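Local coordinates for protein rutinosidase (Aspergillus niger, PDB 6I1A) that hydrolyses glycosidic bonds as a secreted family 5 glycoside hydrolase, releasing the disaccharide rutinose from its glycosides and perhaps also acting on beta-1,3-glucans, at residues 98-103 and 134-139; 119-124 and 185-190; 173-178 and 228-233; 177-182 and 235-240; 222-227 and 253-258. All coordinates share one frame; numbering follows the deposited sequence.

In the fold
All five contacts lie in the TIM barrel of this family 5 enzyme. Contacts 1, 2 and 4 are buried; contacts 3 and 5 run from the interior out to solvent. Contact 1 sits at the C-terminal end of strand 131-136, and contact 2 uses strand 187-190, which is hydrogen-bonded to strand 131-136. Contacts 3 and 4 share helix 161-179, with centres about 6 Å apart, and both depend on isoleucine packing. Contacts 3 and 5 draw on successive parts of helix 213-233. Contact 1 is likewise hydrocarbon packing across its segments, whereas contact 2 passes through two waters and contact 5 adds a direct arginine-carbonyl bond to its waters.

Contact 1 (98-103 and 134-139); sequences AAWIDL and IDTHSL
In Trp-100 the ring is anti to the carbonyl carbon (chi1 -56°), and in Ile-134 the CG2 methyl is anti to the backbone N; the two rotations bring the six-membered end of the indole against that methyl, with Trp-100 CZ2 3.7 Å from Ile-134 CG2. Two residues further along the strand, Thr-136 brings its methyl to the pyrrole part of the same side, Thr-136 CG2 lying 4.1 Å from Trp-100 NE1 in a loose contact where the two side chains cross at about a right angle. Both methyls approach the ring obliquely. This is the C-terminal end of strand 131-136 in the TIM barrel, where the loop that follows the adjacent strand 90-95 folds back over it. Thr-136 closes the strand as the centre of an inverse gamma turn. The indole N-H is taken by Thr-95 OG1 on strand 90-95, which, with the packing round it, would limit the ring's rotation; Val-174 and Phe-177 of helix 161-179 pack on it, Phe-177 edge-to-face. Within the loop, Ala-99 CB lies over one face of the ring, near its margin, 3.8 Å from the plane of Trp-100. Across the turn, His-137 ND1 donates to Asp-135 OD2 over 2.6 Å, bent to 139° and meeting the oxygen on its syn side.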
# COMPACT_ATOMS: atom_id res chain seq x y z
N ALA A 98 -23.19 10.82 -20.67
CA ALA A 98 -24.18 10.80 -21.76
C ALA A 98 -25.57 11.08 -21.22
O ALA A 98 -26.51 11.32 -22.02
CB ALA A 98 -24.11 9.49 -22.50
N ALA A 99 -25.81 11.03 -19.91
CA ALA A 99 -27.06 11.48 -19.30
C ALA A 99 -27.22 13.00 -19.57
O ALA A 99 -28.37 13.52 -19.52
CB ALA A 99 -27.06 11.19 -17.83
N TRP A 100 -26.10 13.69 -19.70
CA TRP A 100 -26.02 15.16 -19.59
C TRP A 100 -25.82 15.79 -20.95
O TRP A 100 -26.35 16.92 -21.18
CB TRP A 100 -24.95 15.58 -18.57
CG TRP A 100 -25.20 14.97 -17.22
CD1 TRP A 100 -24.57 13.86 -16.70
CD2 TRP A 100 -26.16 15.38 -16.25
NE1 TRP A 100 -25.07 13.59 -15.48
CE2 TRP A 100 -26.05 14.49 -15.16
CE3 TRP A 100 -27.08 16.44 -16.15
CZ2 TRP A 100 -26.85 14.63 -14.03
CZ3 TRP A 100 -27.86 16.55 -15.04
CH2 TRP A 100 -27.75 15.65 -13.98
N ILE A 101 -25.03 15.17 -21.80
CA ILE A 101 -24.72 15.69 -23.17
C ILE A 101 -24.77 14.54 -24.13
O ILE A 101 -24.49 13.39 -23.76
CB ILE A 101 -23.39 16.41 -23.22
CG1 ILE A 101 -22.19 15.49 -23.13
CG2 ILE A 101 -23.37 17.59 -22.25
CD1 ILE A 101 -20.85 16.19 -23.52
N ASP A 102 -25.11 14.82 -25.38
CA ASP A 102 -25.21 13.79 -26.42
C ASP A 102 -24.15 14.07 -27.45
O ASP A 102 -24.37 14.96 -28.35
CB ASP A 102 -26.61 13.84 -27.01
CG ASP A 102 -26.85 12.78 -28.02
OD1 ASP A 102 -25.90 12.19 -28.52
OD2 ASP A 102 -28.07 12.51 -28.26
N LEU A 103 -22.98 13.48 -27.34
CA LEU A 103 -21.86 13.70 -28.28
C LEU A 103 -21.98 12.76 -29.45
O LEU A 103 -22.28 11.58 -29.31
CB LEU A 103 -20.51 13.47 -27.58
CG LEU A 103 -20.18 14.58 -26.60
CD1 LEU A 103 -19.01 14.13 -25.71
CD2 LEU A 103 -19.82 15.85 -27.35
N ILE A 134 -24.54 14.08 -6.93
CA ILE A 134 -24.61 13.77 -8.35
C ILE A 134 -23.17 13.57 -8.86
O ILE A 134 -22.36 14.53 -8.78
CB ILE A 134 -25.37 14.82 -9.19
CG1 ILE A 134 -26.80 15.00 -8.69
CG2 ILE A 134 -25.29 14.43 -10.65
CD1 ILE A 134 -27.51 16.16 -9.37
N ASP A 135 -22.84 12.36 -9.28
CA ASP A 135 -21.49 12.00 -9.72
C ASP A 135 -21.47 11.80 -11.23
O ASP A 135 -22.21 10.94 -11.75
CB ASP A 135 -21.11 10.74 -8.94
CG ASP A 135 -20.05 9.88 -9.57
OD1 ASP A 135 -19.10 10.36 -10.20
OD2 ASP A 135 -20.17 8.63 -9.31
N THR A 136 -20.62 12.53 -11.94
CA THR A 136 -20.35 12.27 -13.35
C THR A 136 -19.26 11.21 -13.43
O THR A 136 -18.06 11.57 -13.38
CB THR A 136 -20.07 13.56 -14.13
OG1 THR A 136 -19.01 14.26 -13.51
CG2 THR A 136 -21.30 14.45 -14.09
N HIS A 137 -19.68 9.94 -13.43
CA HIS A 137 -18.78 8.80 -13.22
C HIS A 137 -17.81 8.62 -14.37
O HIS A 137 -16.64 8.25 -14.15
CB HIS A 137 -19.67 7.56 -13.04
CG HIS A 137 -19.15 6.53 -12.09
ND1 HIS A 137 -18.94 6.83 -10.78
CD2 HIS A 137 -19.00 5.18 -12.23
CE1 HIS A 137 -18.60 5.71 -10.16
NE2 HIS A 137 -18.63 4.69 -11.00
N SER A 138 -18.27 8.93 -15.59
CA SER A 138 -17.44 8.98 -16.80
C SER A 138 -17.37 10.42 -17.31
O SER A 138 -18.32 11.18 -17.09
CB SER A 138 -17.98 8.07 -17.89
OG SER A 138 -19.39 8.17 -18.01
N LEU A 139 -16.32 10.70 -18.05
CA LEU A 139 -16.22 11.99 -18.80
C LEU A 139 -15.77 11.66 -20.21
O LEU A 139 -15.18 10.62 -20.49
CB LEU A 139 -15.22 12.95 -18.15
CG LEU A 139 -15.60 13.45 -16.76
CD1 LEU A 139 -14.45 14.27 -16.17
CD2 LEU A 139 -16.91 14.25 -16.80

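Contact 2 (119-124 and 185-190); sequences EIADYA and QSYTLE
Ala-121, on helix 113-128, and Tyr-187, the first residue of strand 187-190, face each other over a wide backbone gap: the closest CA atoms, those of Ala-121 and Ser-186, are 9.0 Å apart. The short 3-10 turn at 185-186 leads directly into the strand, and the tyrosine spans the distance with its long side chain. Its ring is anti to the carbonyl carbon (chi1 -63°), which carries the hydroxyl over to the helix. There Tyr-187 OH rests 3.7 Å from Ala-121 CB, the methyl lying oblique to the ring. One residue on, Asp-122 starts away from the strand, yet its carboxylate swings back until OD1 is 4.0 Å from Tyr-187 OH, too far for a direct bond, with the carboxylate and ring planes 75° apart. Two waters fill the interval. One, in the plane of the ring at its edge, accepts from Tyr-187 OH at 2.7 Å and donates to Asp-122 OD1; the other donates to both oxygens. In this TIM barrel the ring lies in the layer between strands and helices, with Ile-132, Ile-134, Phe-177 and Ile-178 around its hydrocarbon part. Since Lys-118 forms a salt bridge with Asp-122 OD2, the carboxylate is gripped at both oxygens, and the phenol, donating to one water and accepting from the other, is satisfied without touching the acid.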
# COMPACT_ATOMS: atom_id res chain seq x y z
N GLU A 119 -36.96 12.12 -10.56
CA GLU A 119 -38.12 11.47 -9.85
C GLU A 119 -37.65 10.89 -8.51
O GLU A 119 -38.27 11.13 -7.44
CB GLU A 119 -38.75 10.38 -10.70
CG GLU A 119 -40.03 9.92 -10.05
CD GLU A 119 -40.49 8.50 -10.29
OE1 GLU A 119 -39.79 7.56 -9.81
OE2 GLU A 119 -41.59 8.34 -10.89
N ILE A 120 -36.50 10.19 -8.56
CA ILE A 120 -36.01 9.54 -7.32
C ILE A 120 -35.46 10.57 -6.35
O ILE A 120 -35.69 10.49 -5.13
CB ILE A 120 -34.95 8.48 -7.69
CG1 ILE A 120 -35.61 7.32 -8.47
CG2 ILE A 120 -34.17 8.04 -6.44
CD1 ILE A 120 -36.76 6.60 -7.79
N ALA A 121 -34.64 11.53 -6.81
CA ALA A 121 -34.05 12.55 -5.93
C ALA A 121 -35.16 13.37 -5.27
O ALA A 121 -35.10 13.63 -4.04
CB ALA A 121 -33.08 13.41 -6.74
N ASP A 122 -36.13 13.81 -6.07
CA ASP A 122 -37.23 14.66 -5.51
C ASP A 122 -37.98 13.85 -4.44
O ASP A 122 -38.30 14.46 -3.40
CB ASP A 122 -38.22 15.07 -6.58
CG ASP A 122 -37.74 16.16 -7.53
OD1 ASP A 122 -36.59 16.56 -7.40
OD2 ASP A 122 -38.47 16.45 -8.49
N TYR A 123 -38.20 12.57 -4.67
CA TYR A 123 -38.94 11.73 -3.69
C TYR A 123 -38.13 11.64 -2.41
O TYR A 123 -38.63 11.78 -1.26
CB TYR A 123 -39.24 10.36 -4.28
CG TYR A 123 -39.98 9.49 -3.28
CD1 TYR A 123 -41.32 9.70 -3.02
CD2 TYR A 123 -39.33 8.51 -2.55
CE1 TYR A 123 -42.00 8.93 -2.06
CE2 TYR A 123 -39.98 7.71 -1.63
CZ TYR A 123 -41.32 7.95 -1.36
OH TYR A 123 -42.01 7.17 -0.46
N ALA A 124 -36.84 11.35 -2.54
CA ALA A 124 -35.93 11.22 -1.39
C ALA A 124 -35.82 12.52 -0.59
O ALA A 124 -35.76 12.50 0.65
CB ALA A 124 -34.58 10.72 -1.87
N GLN A 185 -30.16 23.30 -2.25
CA GLN A 185 -29.51 23.00 -0.99
C GLN A 185 -29.37 21.48 -0.73
O GLN A 185 -28.64 21.13 0.17
CB GLN A 185 -30.23 23.68 0.21
CG GLN A 185 -31.67 23.26 0.45
CD GLN A 185 -32.74 24.02 -0.27
OE1 GLN A 185 -32.57 24.52 -1.39
NE2 GLN A 185 -33.93 24.05 0.36
N SER A 186 -30.03 20.69 -1.53
CA SER A 186 -30.06 19.21 -1.30
C SER A 186 -28.92 18.51 -2.07
O SER A 186 -28.86 17.27 -1.99
CB SER A 186 -31.34 18.63 -1.72
OG SER A 186 -32.42 19.19 -0.92
N TYR A 187 -28.06 19.19 -2.82
CA TYR A 187 -27.15 18.53 -3.79
C TYR A 187 -25.70 18.91 -3.56
O TYR A 187 -25.34 20.10 -3.28
CB TYR A 187 -27.53 18.89 -5.21
CG TYR A 187 -28.89 18.41 -5.60
CD1 TYR A 187 -30.01 19.22 -5.37
CD2 TYR A 187 -29.14 17.18 -6.20
CE1 TYR A 187 -31.30 18.80 -5.72
CE2 TYR A 187 -30.40 16.77 -6.57
CZ TYR A 187 -31.50 17.59 -6.33
OH TYR A 187 -32.72 17.13 -6.71
N THR A 188 -24.84 17.91 -3.75
CA THR A 188 -23.38 18.05 -3.87
C THR A 188 -22.99 17.60 -5.26
O THR A 188 -23.47 16.58 -5.74
CB THR A 188 -22.64 17.29 -2.76
OG1 THR A 188 -22.89 17.96 -1.52
CG2 THR A 188 -21.18 17.12 -2.99
N LEU A 189 -22.09 18.34 -5.92
CA LEU A 189 -21.66 18.03 -7.29
C LEU A 189 -20.29 17.35 -7.26
O LEU A 189 -19.30 17.92 -6.73
CB LEU A 189 -21.57 19.37 -8.06
CG LEU A 189 -21.43 19.27 -9.56
CD1 LEU A 189 -21.87 20.61 -10.25
CD2 LEU A 189 -20.04 19.01 -9.95
N GLU A 190 -20.21 16.15 -7.82
CA GLU A 190 -18.96 15.38 -7.91
C GLU A 190 -18.56 15.21 -9.37
O GLU A 190 -19.18 14.42 -10.12
CB GLU A 190 -19.14 13.99 -7.28
CG GLU A 190 -17.83 13.23 -7.22
CD GLU A 190 -17.85 12.01 -6.34
OE1 GLU A 190 -18.91 11.38 -6.19
OE2 GLU A 190 -16.79 11.75 -5.72
O HOH W 1 -35.01 18.46 -6.01
O HOH W 2 -34.22 16.49 -8.84

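Contact 3 (173-178 and 228-233); sequences QVINFI and QRVESV
Hydrocarbon packing comes first. Ile-175 reaches out from helix 161-179 and lays both branches on helix 213-233. Its CD1 tip meets the aliphatic part of an arginine, with Ile-175 CD1 3.7 Å from Arg-229 CG, the two side chains crossing at about a right angle, and the same methyl, Ile-175 CD1, is 3.9 Å from Val-230 CG2. The shorter branch goes to the next turn, Ile-175 CG2 standing 3.7 Å from Val-233 CG1. One isoleucine thus touches three residues spread over a full turn of the opposite helix. A salt bridge flanks this patch rather than entering it. With CG anti to the backbone N (chi1 -171°), Arg-229 presents its methylene to the isoleucine, then bends so that NH1 pairs with Asp-172, back on helix 161-179. A further polar bond is internal to helix 213-233: Ser-232 OG donates to Arg-229 O over 2.7 Å, from a position tilted out of the carbonyl plane. The short helix segments come within 10.9 Å, axis to axis, and cross at -32°, running the same way. Such an arrangement is that of two consecutive outer helices of a beta/alpha barrel, here on either side of strand 187-190 in sequence, with Leu-189 of that strand packed beneath Ile-175 and Val-230.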
# COMPACT_ATOMS: atom_id res chain seq x y z
N GLN A 173 -24.49 21.45 -17.32
CA GLN A 173 -25.83 20.79 -17.27
C GLN A 173 -26.13 20.34 -15.86
O GLN A 173 -27.30 20.48 -15.42
CB GLN A 173 -25.91 19.63 -18.26
CG GLN A 173 -25.82 20.07 -19.70
CD GLN A 173 -26.98 20.97 -20.06
OE1 GLN A 173 -28.15 20.67 -19.77
NE2 GLN A 173 -26.63 22.03 -20.77
N VAL A 174 -25.16 19.82 -15.14
CA VAL A 174 -25.41 19.36 -13.74
C VAL A 174 -25.72 20.57 -12.87
O VAL A 174 -26.67 20.54 -12.06
CB VAL A 174 -24.24 18.54 -13.18
CG1 VAL A 174 -24.52 18.16 -11.74
CG2 VAL A 174 -24.01 17.31 -14.06
N ILE A 175 -24.95 21.67 -13.01
CA ILE A 175 -25.23 22.91 -12.23
C ILE A 175 -26.64 23.38 -12.53
O ILE A 175 -27.38 23.72 -11.57
CB ILE A 175 -24.21 24.02 -12.57
CG1 ILE A 175 -22.79 23.65 -12.10
CG2 ILE A 175 -24.67 25.35 -11.97
CD1 ILE A 175 -21.69 24.49 -12.70
N ASN A 176 -27.00 23.40 -13.79
CA ASN A 176 -28.38 23.85 -14.17
C ASN A 176 -29.44 22.93 -13.55
O ASN A 176 -30.46 23.40 -13.05
CB ASN A 176 -28.57 23.90 -15.69
CG ASN A 176 -29.94 24.39 -16.10
OD1 ASN A 176 -30.23 25.58 -15.87
ND2 ASN A 176 -30.75 23.51 -16.67
N PHE A 177 -29.20 21.61 -13.54
CA PHE A 177 -30.14 20.66 -12.91
C PHE A 177 -30.32 21.04 -11.43
O PHE A 177 -31.46 21.06 -10.92
CB PHE A 177 -29.56 19.26 -13.07
CG PHE A 177 -30.42 18.17 -12.47
CD1 PHE A 177 -30.37 17.90 -11.11
CD2 PHE A 177 -31.22 17.39 -13.27
CE1 PHE A 177 -31.17 16.90 -10.55
CE2 PHE A 177 -32.03 16.38 -12.73
CZ PHE A 177 -31.99 16.14 -11.39
N ILE A 178 -29.22 21.29 -10.73
CA ILE A 178 -29.25 21.60 -9.28
C ILE A 178 -30.02 22.92 -9.05
O ILE A 178 -30.91 23.02 -8.19
CB ILE A 178 -27.85 21.62 -8.68
CG1 ILE A 178 -27.23 20.21 -8.69
CG2 ILE A 178 -27.92 22.18 -7.28
CD1 ILE A 178 -25.79 20.18 -8.30
N GLN A 228 -14.40 26.88 -9.97
CA GLN A 228 -14.66 28.25 -10.46
C GLN A 228 -16.01 28.35 -11.12
O GLN A 228 -16.75 29.34 -10.89
CB GLN A 228 -13.51 28.69 -11.34
CG GLN A 228 -12.33 29.02 -10.48
CD GLN A 228 -11.28 29.81 -11.24
OE1 GLN A 228 -11.60 30.55 -12.16
NE2 GLN A 228 -10.03 29.66 -10.84
N ARG A 229 -16.40 27.38 -11.94
CA ARG A 229 -17.71 27.43 -12.59
C ARG A 229 -18.83 27.39 -11.54
O ARG A 229 -19.83 28.15 -11.60
CB ARG A 229 -17.83 26.30 -13.61
CG ARG A 229 -19.06 26.42 -14.49
CD ARG A 229 -19.01 27.59 -15.48
NE ARG A 229 -17.76 27.54 -16.24
CZ ARG A 229 -17.56 26.94 -17.41
NH1 ARG A 229 -18.51 26.23 -17.98
NH2 ARG A 229 -16.37 27.01 -17.99
N VAL A 230 -18.74 26.48 -10.57
CA VAL A 230 -19.79 26.41 -9.52
C VAL A 230 -19.78 27.72 -8.70
O VAL A 230 -20.87 28.28 -8.44
CB VAL A 230 -19.56 25.17 -8.64
CG1 VAL A 230 -20.49 25.22 -7.42
CG2 VAL A 230 -19.70 23.88 -9.45
N GLU A 231 -18.60 28.17 -8.26
CA GLU A 231 -18.47 29.48 -7.55
C GLU A 231 -19.14 30.58 -8.37
O GLU A 231 -19.74 31.48 -7.76
CB GLU A 231 -17.01 29.83 -7.34
CG GLU A 231 -16.39 29.04 -6.23
CD GLU A 231 -14.90 29.19 -6.03
OE1 GLU A 231 -14.24 29.67 -6.96
OE2 GLU A 231 -14.35 28.75 -4.93
N SER A 232 -19.03 30.59 -9.68
CA SER A 232 -19.58 31.68 -10.51
C SER A 232 -21.11 31.65 -10.50
O SER A 232 -21.73 32.69 -10.84
CB SER A 232 -19.01 31.63 -11.92
OG SER A 232 -19.67 30.63 -12.70
N VAL A 233 -21.76 30.52 -10.28
CA VAL A 233 -23.22 30.40 -10.34
C VAL A 233 -23.82 30.36 -8.93
O VAL A 233 -24.83 31.09 -8.67
CB VAL A 233 -23.59 29.13 -11.12
CG1 VAL A 233 -25.09 28.90 -11.09
CG2 VAL A 233 -23.06 29.18 -12.53

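Contact 4 (177-182 and 235-240); sequences FIQTSG and PNIPVM
Ile-178, in the last turn of helix 161-179, faces Ile-237 in the loop leading to strand 239-241, with their CA atoms 8.5 Å apart. In the TIM barrel this places the end of an outer helix over the entry to a strand whose backbone is bonded to Leu-189 of strand 187-190. The two isoleucines cross obliquely and touch at two points: Ile-178 CG2 lies 3.7 Å from Ile-237 CD1, and a looser contact sets Ile-178 CD1 4.1 Å from Ile-237 CG2. In Ile-237 the longer branch is anti to the carbonyl carbon (chi1 -60°) and then extended, so the CD1 methyl reaches across to the helix. That methyl also meets the amide of Gln-179, next after Ile-178 on the helix, Gln-179 OE1 being 3.7 Å away from Ile-237 CD1. The glutamine chain is bent at chi2; its oxygen accepts from Asn-234 ND2, and the methyl makes van der Waals contact with it. Val-230 of helix 213-233 packs on Ile-237 as well. Beyond Gln-179 the chain leaves the helix at Thr-180, and Ser-181 turns back on it: both Ser-181 N, at 3.2 Å, and Ser-181 OG, at 2.7 Å, donate to Ile-178 O, the hydroxyl tilted 21° from the carbonyl plane.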
# COMPACT_ATOMS: atom_id res chain seq x y z
N PHE A 177 -29.20 21.61 -13.54
CA PHE A 177 -30.14 20.66 -12.91
C PHE A 177 -30.32 21.04 -11.43
O PHE A 177 -31.46 21.06 -10.92
CB PHE A 177 -29.56 19.26 -13.07
CG PHE A 177 -30.42 18.17 -12.47
CD1 PHE A 177 -30.37 17.90 -11.11
CD2 PHE A 177 -31.22 17.39 -13.27
CE1 PHE A 177 -31.17 16.90 -10.55
CE2 PHE A 177 -32.03 16.38 -12.73
CZ PHE A 177 -31.99 16.14 -11.39
N ILE A 178 -29.22 21.29 -10.73
CA ILE A 178 -29.25 21.60 -9.28
C ILE A 178 -30.02 22.92 -9.05
O ILE A 178 -30.91 23.02 -8.19
CB ILE A 178 -27.85 21.62 -8.68
CG1 ILE A 178 -27.23 20.21 -8.69
CG2 ILE A 178 -27.92 22.18 -7.28
CD1 ILE A 178 -25.79 20.18 -8.30
N GLN A 179 -29.68 23.92 -9.87
CA GLN A 179 -30.28 25.28 -9.67
C GLN A 179 -31.76 25.28 -10.00
O GLN A 179 -32.50 26.11 -9.40
CB GLN A 179 -29.60 26.25 -10.63
CG GLN A 179 -28.20 26.62 -10.20
CD GLN A 179 -28.20 27.39 -8.90
OE1 GLN A 179 -28.11 26.82 -7.83
NE2 GLN A 179 -28.27 28.72 -8.96
N THR A 180 -32.24 24.45 -10.89
CA THR A 180 -33.67 24.38 -11.30
C THR A 180 -34.42 23.24 -10.59
O THR A 180 -35.58 22.94 -10.94
CB THR A 180 -33.79 24.25 -12.80
OG1 THR A 180 -33.16 23.08 -13.31
CG2 THR A 180 -33.21 25.45 -13.52
N SER A 181 -33.77 22.62 -9.60
CA SER A 181 -34.30 21.43 -8.91
C SER A 181 -35.49 21.73 -8.00
O SER A 181 -36.10 20.73 -7.56
CB SER A 181 -33.23 20.78 -8.11
OG SER A 181 -32.86 21.54 -7.05
N GLY A 182 -35.65 22.97 -7.59
CA GLY A 182 -36.60 23.32 -6.49
C GLY A 182 -35.99 23.17 -5.12
O GLY A 182 -36.61 23.59 -4.11
N PRO A 235 -22.10 29.47 -5.15
CA PRO A 235 -20.96 29.00 -4.40
C PRO A 235 -21.37 28.14 -3.19
O PRO A 235 -20.49 27.57 -2.59
CB PRO A 235 -20.21 30.27 -3.99
CG PRO A 235 -21.28 31.31 -4.01
CD PRO A 235 -22.23 30.97 -5.11
N ASN A 236 -22.66 28.11 -2.89
CA ASN A 236 -23.17 27.33 -1.75
C ASN A 236 -23.30 25.85 -2.15
O ASN A 236 -23.47 25.00 -1.25
CB ASN A 236 -24.50 27.89 -1.27
CG ASN A 236 -24.30 29.26 -0.66
OD1 ASN A 236 -23.52 29.38 0.26
ND2 ASN A 236 -24.87 30.24 -1.32
N ILE A 237 -23.22 25.54 -3.45
CA ILE A 237 -23.23 24.09 -3.87
C ILE A 237 -21.84 23.55 -3.58
O ILE A 237 -20.88 23.97 -4.19
CB ILE A 237 -23.58 23.94 -5.36
CG1 ILE A 237 -24.96 24.50 -5.71
CG2 ILE A 237 -23.45 22.47 -5.78
CD1 ILE A 237 -25.18 24.60 -7.17
N PRO A 238 -21.66 22.50 -2.73
CA PRO A 238 -20.34 21.96 -2.50
C PRO A 238 -19.86 21.14 -3.70
O PRO A 238 -20.69 20.57 -4.45
CB PRO A 238 -20.55 21.00 -1.31
CG PRO A 238 -21.87 21.39 -0.73
CD PRO A 238 -22.72 21.91 -1.86
N VAL A 239 -18.56 21.13 -3.88
CA VAL A 239 -17.87 20.28 -4.89
C VAL A 239 -17.18 19.14 -4.13
O VAL A 239 -16.38 19.38 -3.18
CB VAL A 239 -16.88 21.07 -5.76
CG1 VAL A 239 -16.04 20.15 -6.61
CG2 VAL A 239 -17.64 22.07 -6.64
N MET A 240 -17.47 17.91 -4.54
CA MET A 240 -16.84 16.71 -4.00
C MET A 240 -15.78 16.21 -4.99
O MET A 240 -16.11 15.85 -6.16
CB MET A 240 -17.91 15.66 -3.77
CG MET A 240 -17.34 14.33 -3.26
SD MET A 240 -18.62 13.19 -2.63
CE MET A 240 -19.00 13.96 -1.06

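Contact 5 (222-227 and 253-258); sequences YIRAVV and GDFPAS
Asp-254 O is held twice, by Arg-224 NH1 at 2.9 Å and by a water that donates to Asp-254 O at 2.7 Å and in turn accepts from Arg-224 NE. The site lies on the outside of the TIM barrel, where helix 213-233 meets the loop between helix 248-252 and strand 261-269. The arginine bond is fairly straight (156° at the hydrogen), and NH1 sits in the carbonyl plane on a lone pair, while the oxygen lies near the guanidinium plane at its edge. An extended chain from CG to NE carries the group there from the surface of the helix. A second water joins Arg-224 NH1 to Asp-254 OD1, 2.8 Å from the carboxylate oxygen. Directly, NH1 and OD1 are 4.4 Å apart with the oxygen well out of the guanidinium plane, so the opposite charges probably attract but make no salt bridge. Behind this polar surface the contact turns apolar: Phe-255 pushes its ring inward toward the helix, where Leu-220 also meets it, and Phe-297 packs on it from another loop. The side chains of Phe-255 and Ile-223 cross at about a right angle, and the methyl Ile-223 CG2 settles obliquely by the ring's far end, 3.9 Å from Phe-255 CZ.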
# COMPACT_ATOMS: atom_id res chain seq x y z
N TYR A 222 -8.72 20.61 -14.20
CA TYR A 222 -10.16 20.38 -14.37
C TYR A 222 -10.91 20.73 -13.09
O TYR A 222 -11.93 21.43 -13.14
CB TYR A 222 -10.40 18.93 -14.76
CG TYR A 222 -11.83 18.53 -14.80
CD1 TYR A 222 -12.71 19.07 -15.70
CD2 TYR A 222 -12.34 17.59 -13.89
CE1 TYR A 222 -14.03 18.65 -15.75
CE2 TYR A 222 -13.68 17.20 -13.91
CZ TYR A 222 -14.53 17.72 -14.85
OH TYR A 222 -15.83 17.33 -14.93
N ILE A 223 -10.45 20.24 -11.94
CA ILE A 223 -11.19 20.51 -10.69
C ILE A 223 -11.20 22.03 -10.39
O ILE A 223 -12.21 22.57 -9.93
CB ILE A 223 -10.65 19.71 -9.51
CG1 ILE A 223 -10.74 18.19 -9.78
CG2 ILE A 223 -11.40 20.11 -8.24
CD1 ILE A 223 -12.16 17.68 -9.93
N ARG A 224 -10.10 22.69 -10.63
CA ARG A 224 -10.06 24.16 -10.44
C ARG A 224 -11.08 24.81 -11.37
O ARG A 224 -11.77 25.76 -10.93
CB ARG A 224 -8.65 24.68 -10.71
CG ARG A 224 -7.71 24.44 -9.55
CD ARG A 224 -6.31 24.95 -9.86
NE ARG A 224 -5.56 25.02 -8.61
CZ ARG A 224 -4.25 24.97 -8.50
NH1 ARG A 224 -3.69 25.01 -7.29
NH2 ARG A 224 -3.46 24.91 -9.59
N ALA A 225 -11.19 24.38 -12.62
CA ALA A 225 -12.19 24.95 -13.52
C ALA A 225 -13.62 24.69 -13.04
O ALA A 225 -14.53 25.56 -13.17
CB ALA A 225 -12.00 24.45 -14.91
N VAL A 226 -13.88 23.47 -12.54
CA VAL A 226 -15.23 23.14 -12.03
C VAL A 226 -15.55 23.99 -10.78
O VAL A 226 -16.64 24.52 -10.69
CB VAL A 226 -15.35 21.63 -11.71
CG1 VAL A 226 -16.65 21.41 -10.94
CG2 VAL A 226 -15.25 20.82 -12.99
N VAL A 227 -14.60 24.07 -9.86
CA VAL A 227 -14.82 24.89 -8.64
C VAL A 227 -15.14 26.35 -9.03
O VAL A 227 -16.11 26.91 -8.53
CB VAL A 227 -13.62 24.81 -7.70
CG1 VAL A 227 -13.68 25.92 -6.65
CG2 VAL A 227 -13.53 23.42 -7.10
N GLY A 253 -2.70 20.99 -0.33
CA GLY A 253 -1.94 22.22 -0.60
C GLY A 253 -2.42 22.90 -1.84
O GLY A 253 -2.04 24.08 -2.06
N ASP A 254 -3.28 22.30 -2.66
CA ASP A 254 -3.68 22.90 -3.96
C ASP A 254 -4.92 23.79 -3.88
O ASP A 254 -5.26 24.42 -4.88
CB ASP A 254 -3.99 21.79 -4.99
CG ASP A 254 -2.78 20.97 -5.36
OD1 ASP A 254 -1.65 21.57 -5.45
OD2 ASP A 254 -2.94 19.75 -5.62
N PHE A 255 -5.61 23.83 -2.73
CA PHE A 255 -6.83 24.60 -2.54
C PHE A 255 -6.76 25.38 -1.24
O PHE A 255 -6.35 24.85 -0.22
CB PHE A 255 -8.05 23.67 -2.46
CG PHE A 255 -8.18 22.78 -3.66
CD1 PHE A 255 -7.60 21.54 -3.66
CD2 PHE A 255 -8.90 23.20 -4.76
CE1 PHE A 255 -7.73 20.72 -4.78
CE2 PHE A 255 -9.04 22.36 -5.85
CZ PHE A 255 -8.45 21.14 -5.84
N PRO A 256 -7.17 26.66 -1.25
CA PRO A 256 -7.35 27.40 0.00
C PRO A 256 -8.44 26.77 0.87
O PRO A 256 -9.42 26.28 0.32
CB PRO A 256 -7.75 28.84 -0.39
CG PRO A 256 -8.04 28.75 -1.85
CD PRO A 256 -7.43 27.48 -2.42
N ALA A 257 -8.26 26.79 2.17
CA ALA A 257 -9.21 26.18 3.12
C ALA A 257 -10.61 26.76 2.97
O ALA A 257 -11.62 26.06 3.32
CB ALA A 257 -8.73 26.38 4.55
N SER A 258 -10.77 28.00 2.47
CA SER A 258 -12.10 28.61 2.25
C SER A 258 -12.91 27.95 1.11
O SER A 258 -14.12 28.21 1.01
CB SER A 258 -11.93 30.11 1.98
OG SER A 258 -11.18 30.32 0.81
O HOH W 3 -7.02 26.00 -6.24
O HOH W 4 -1.11 24.15 -6.52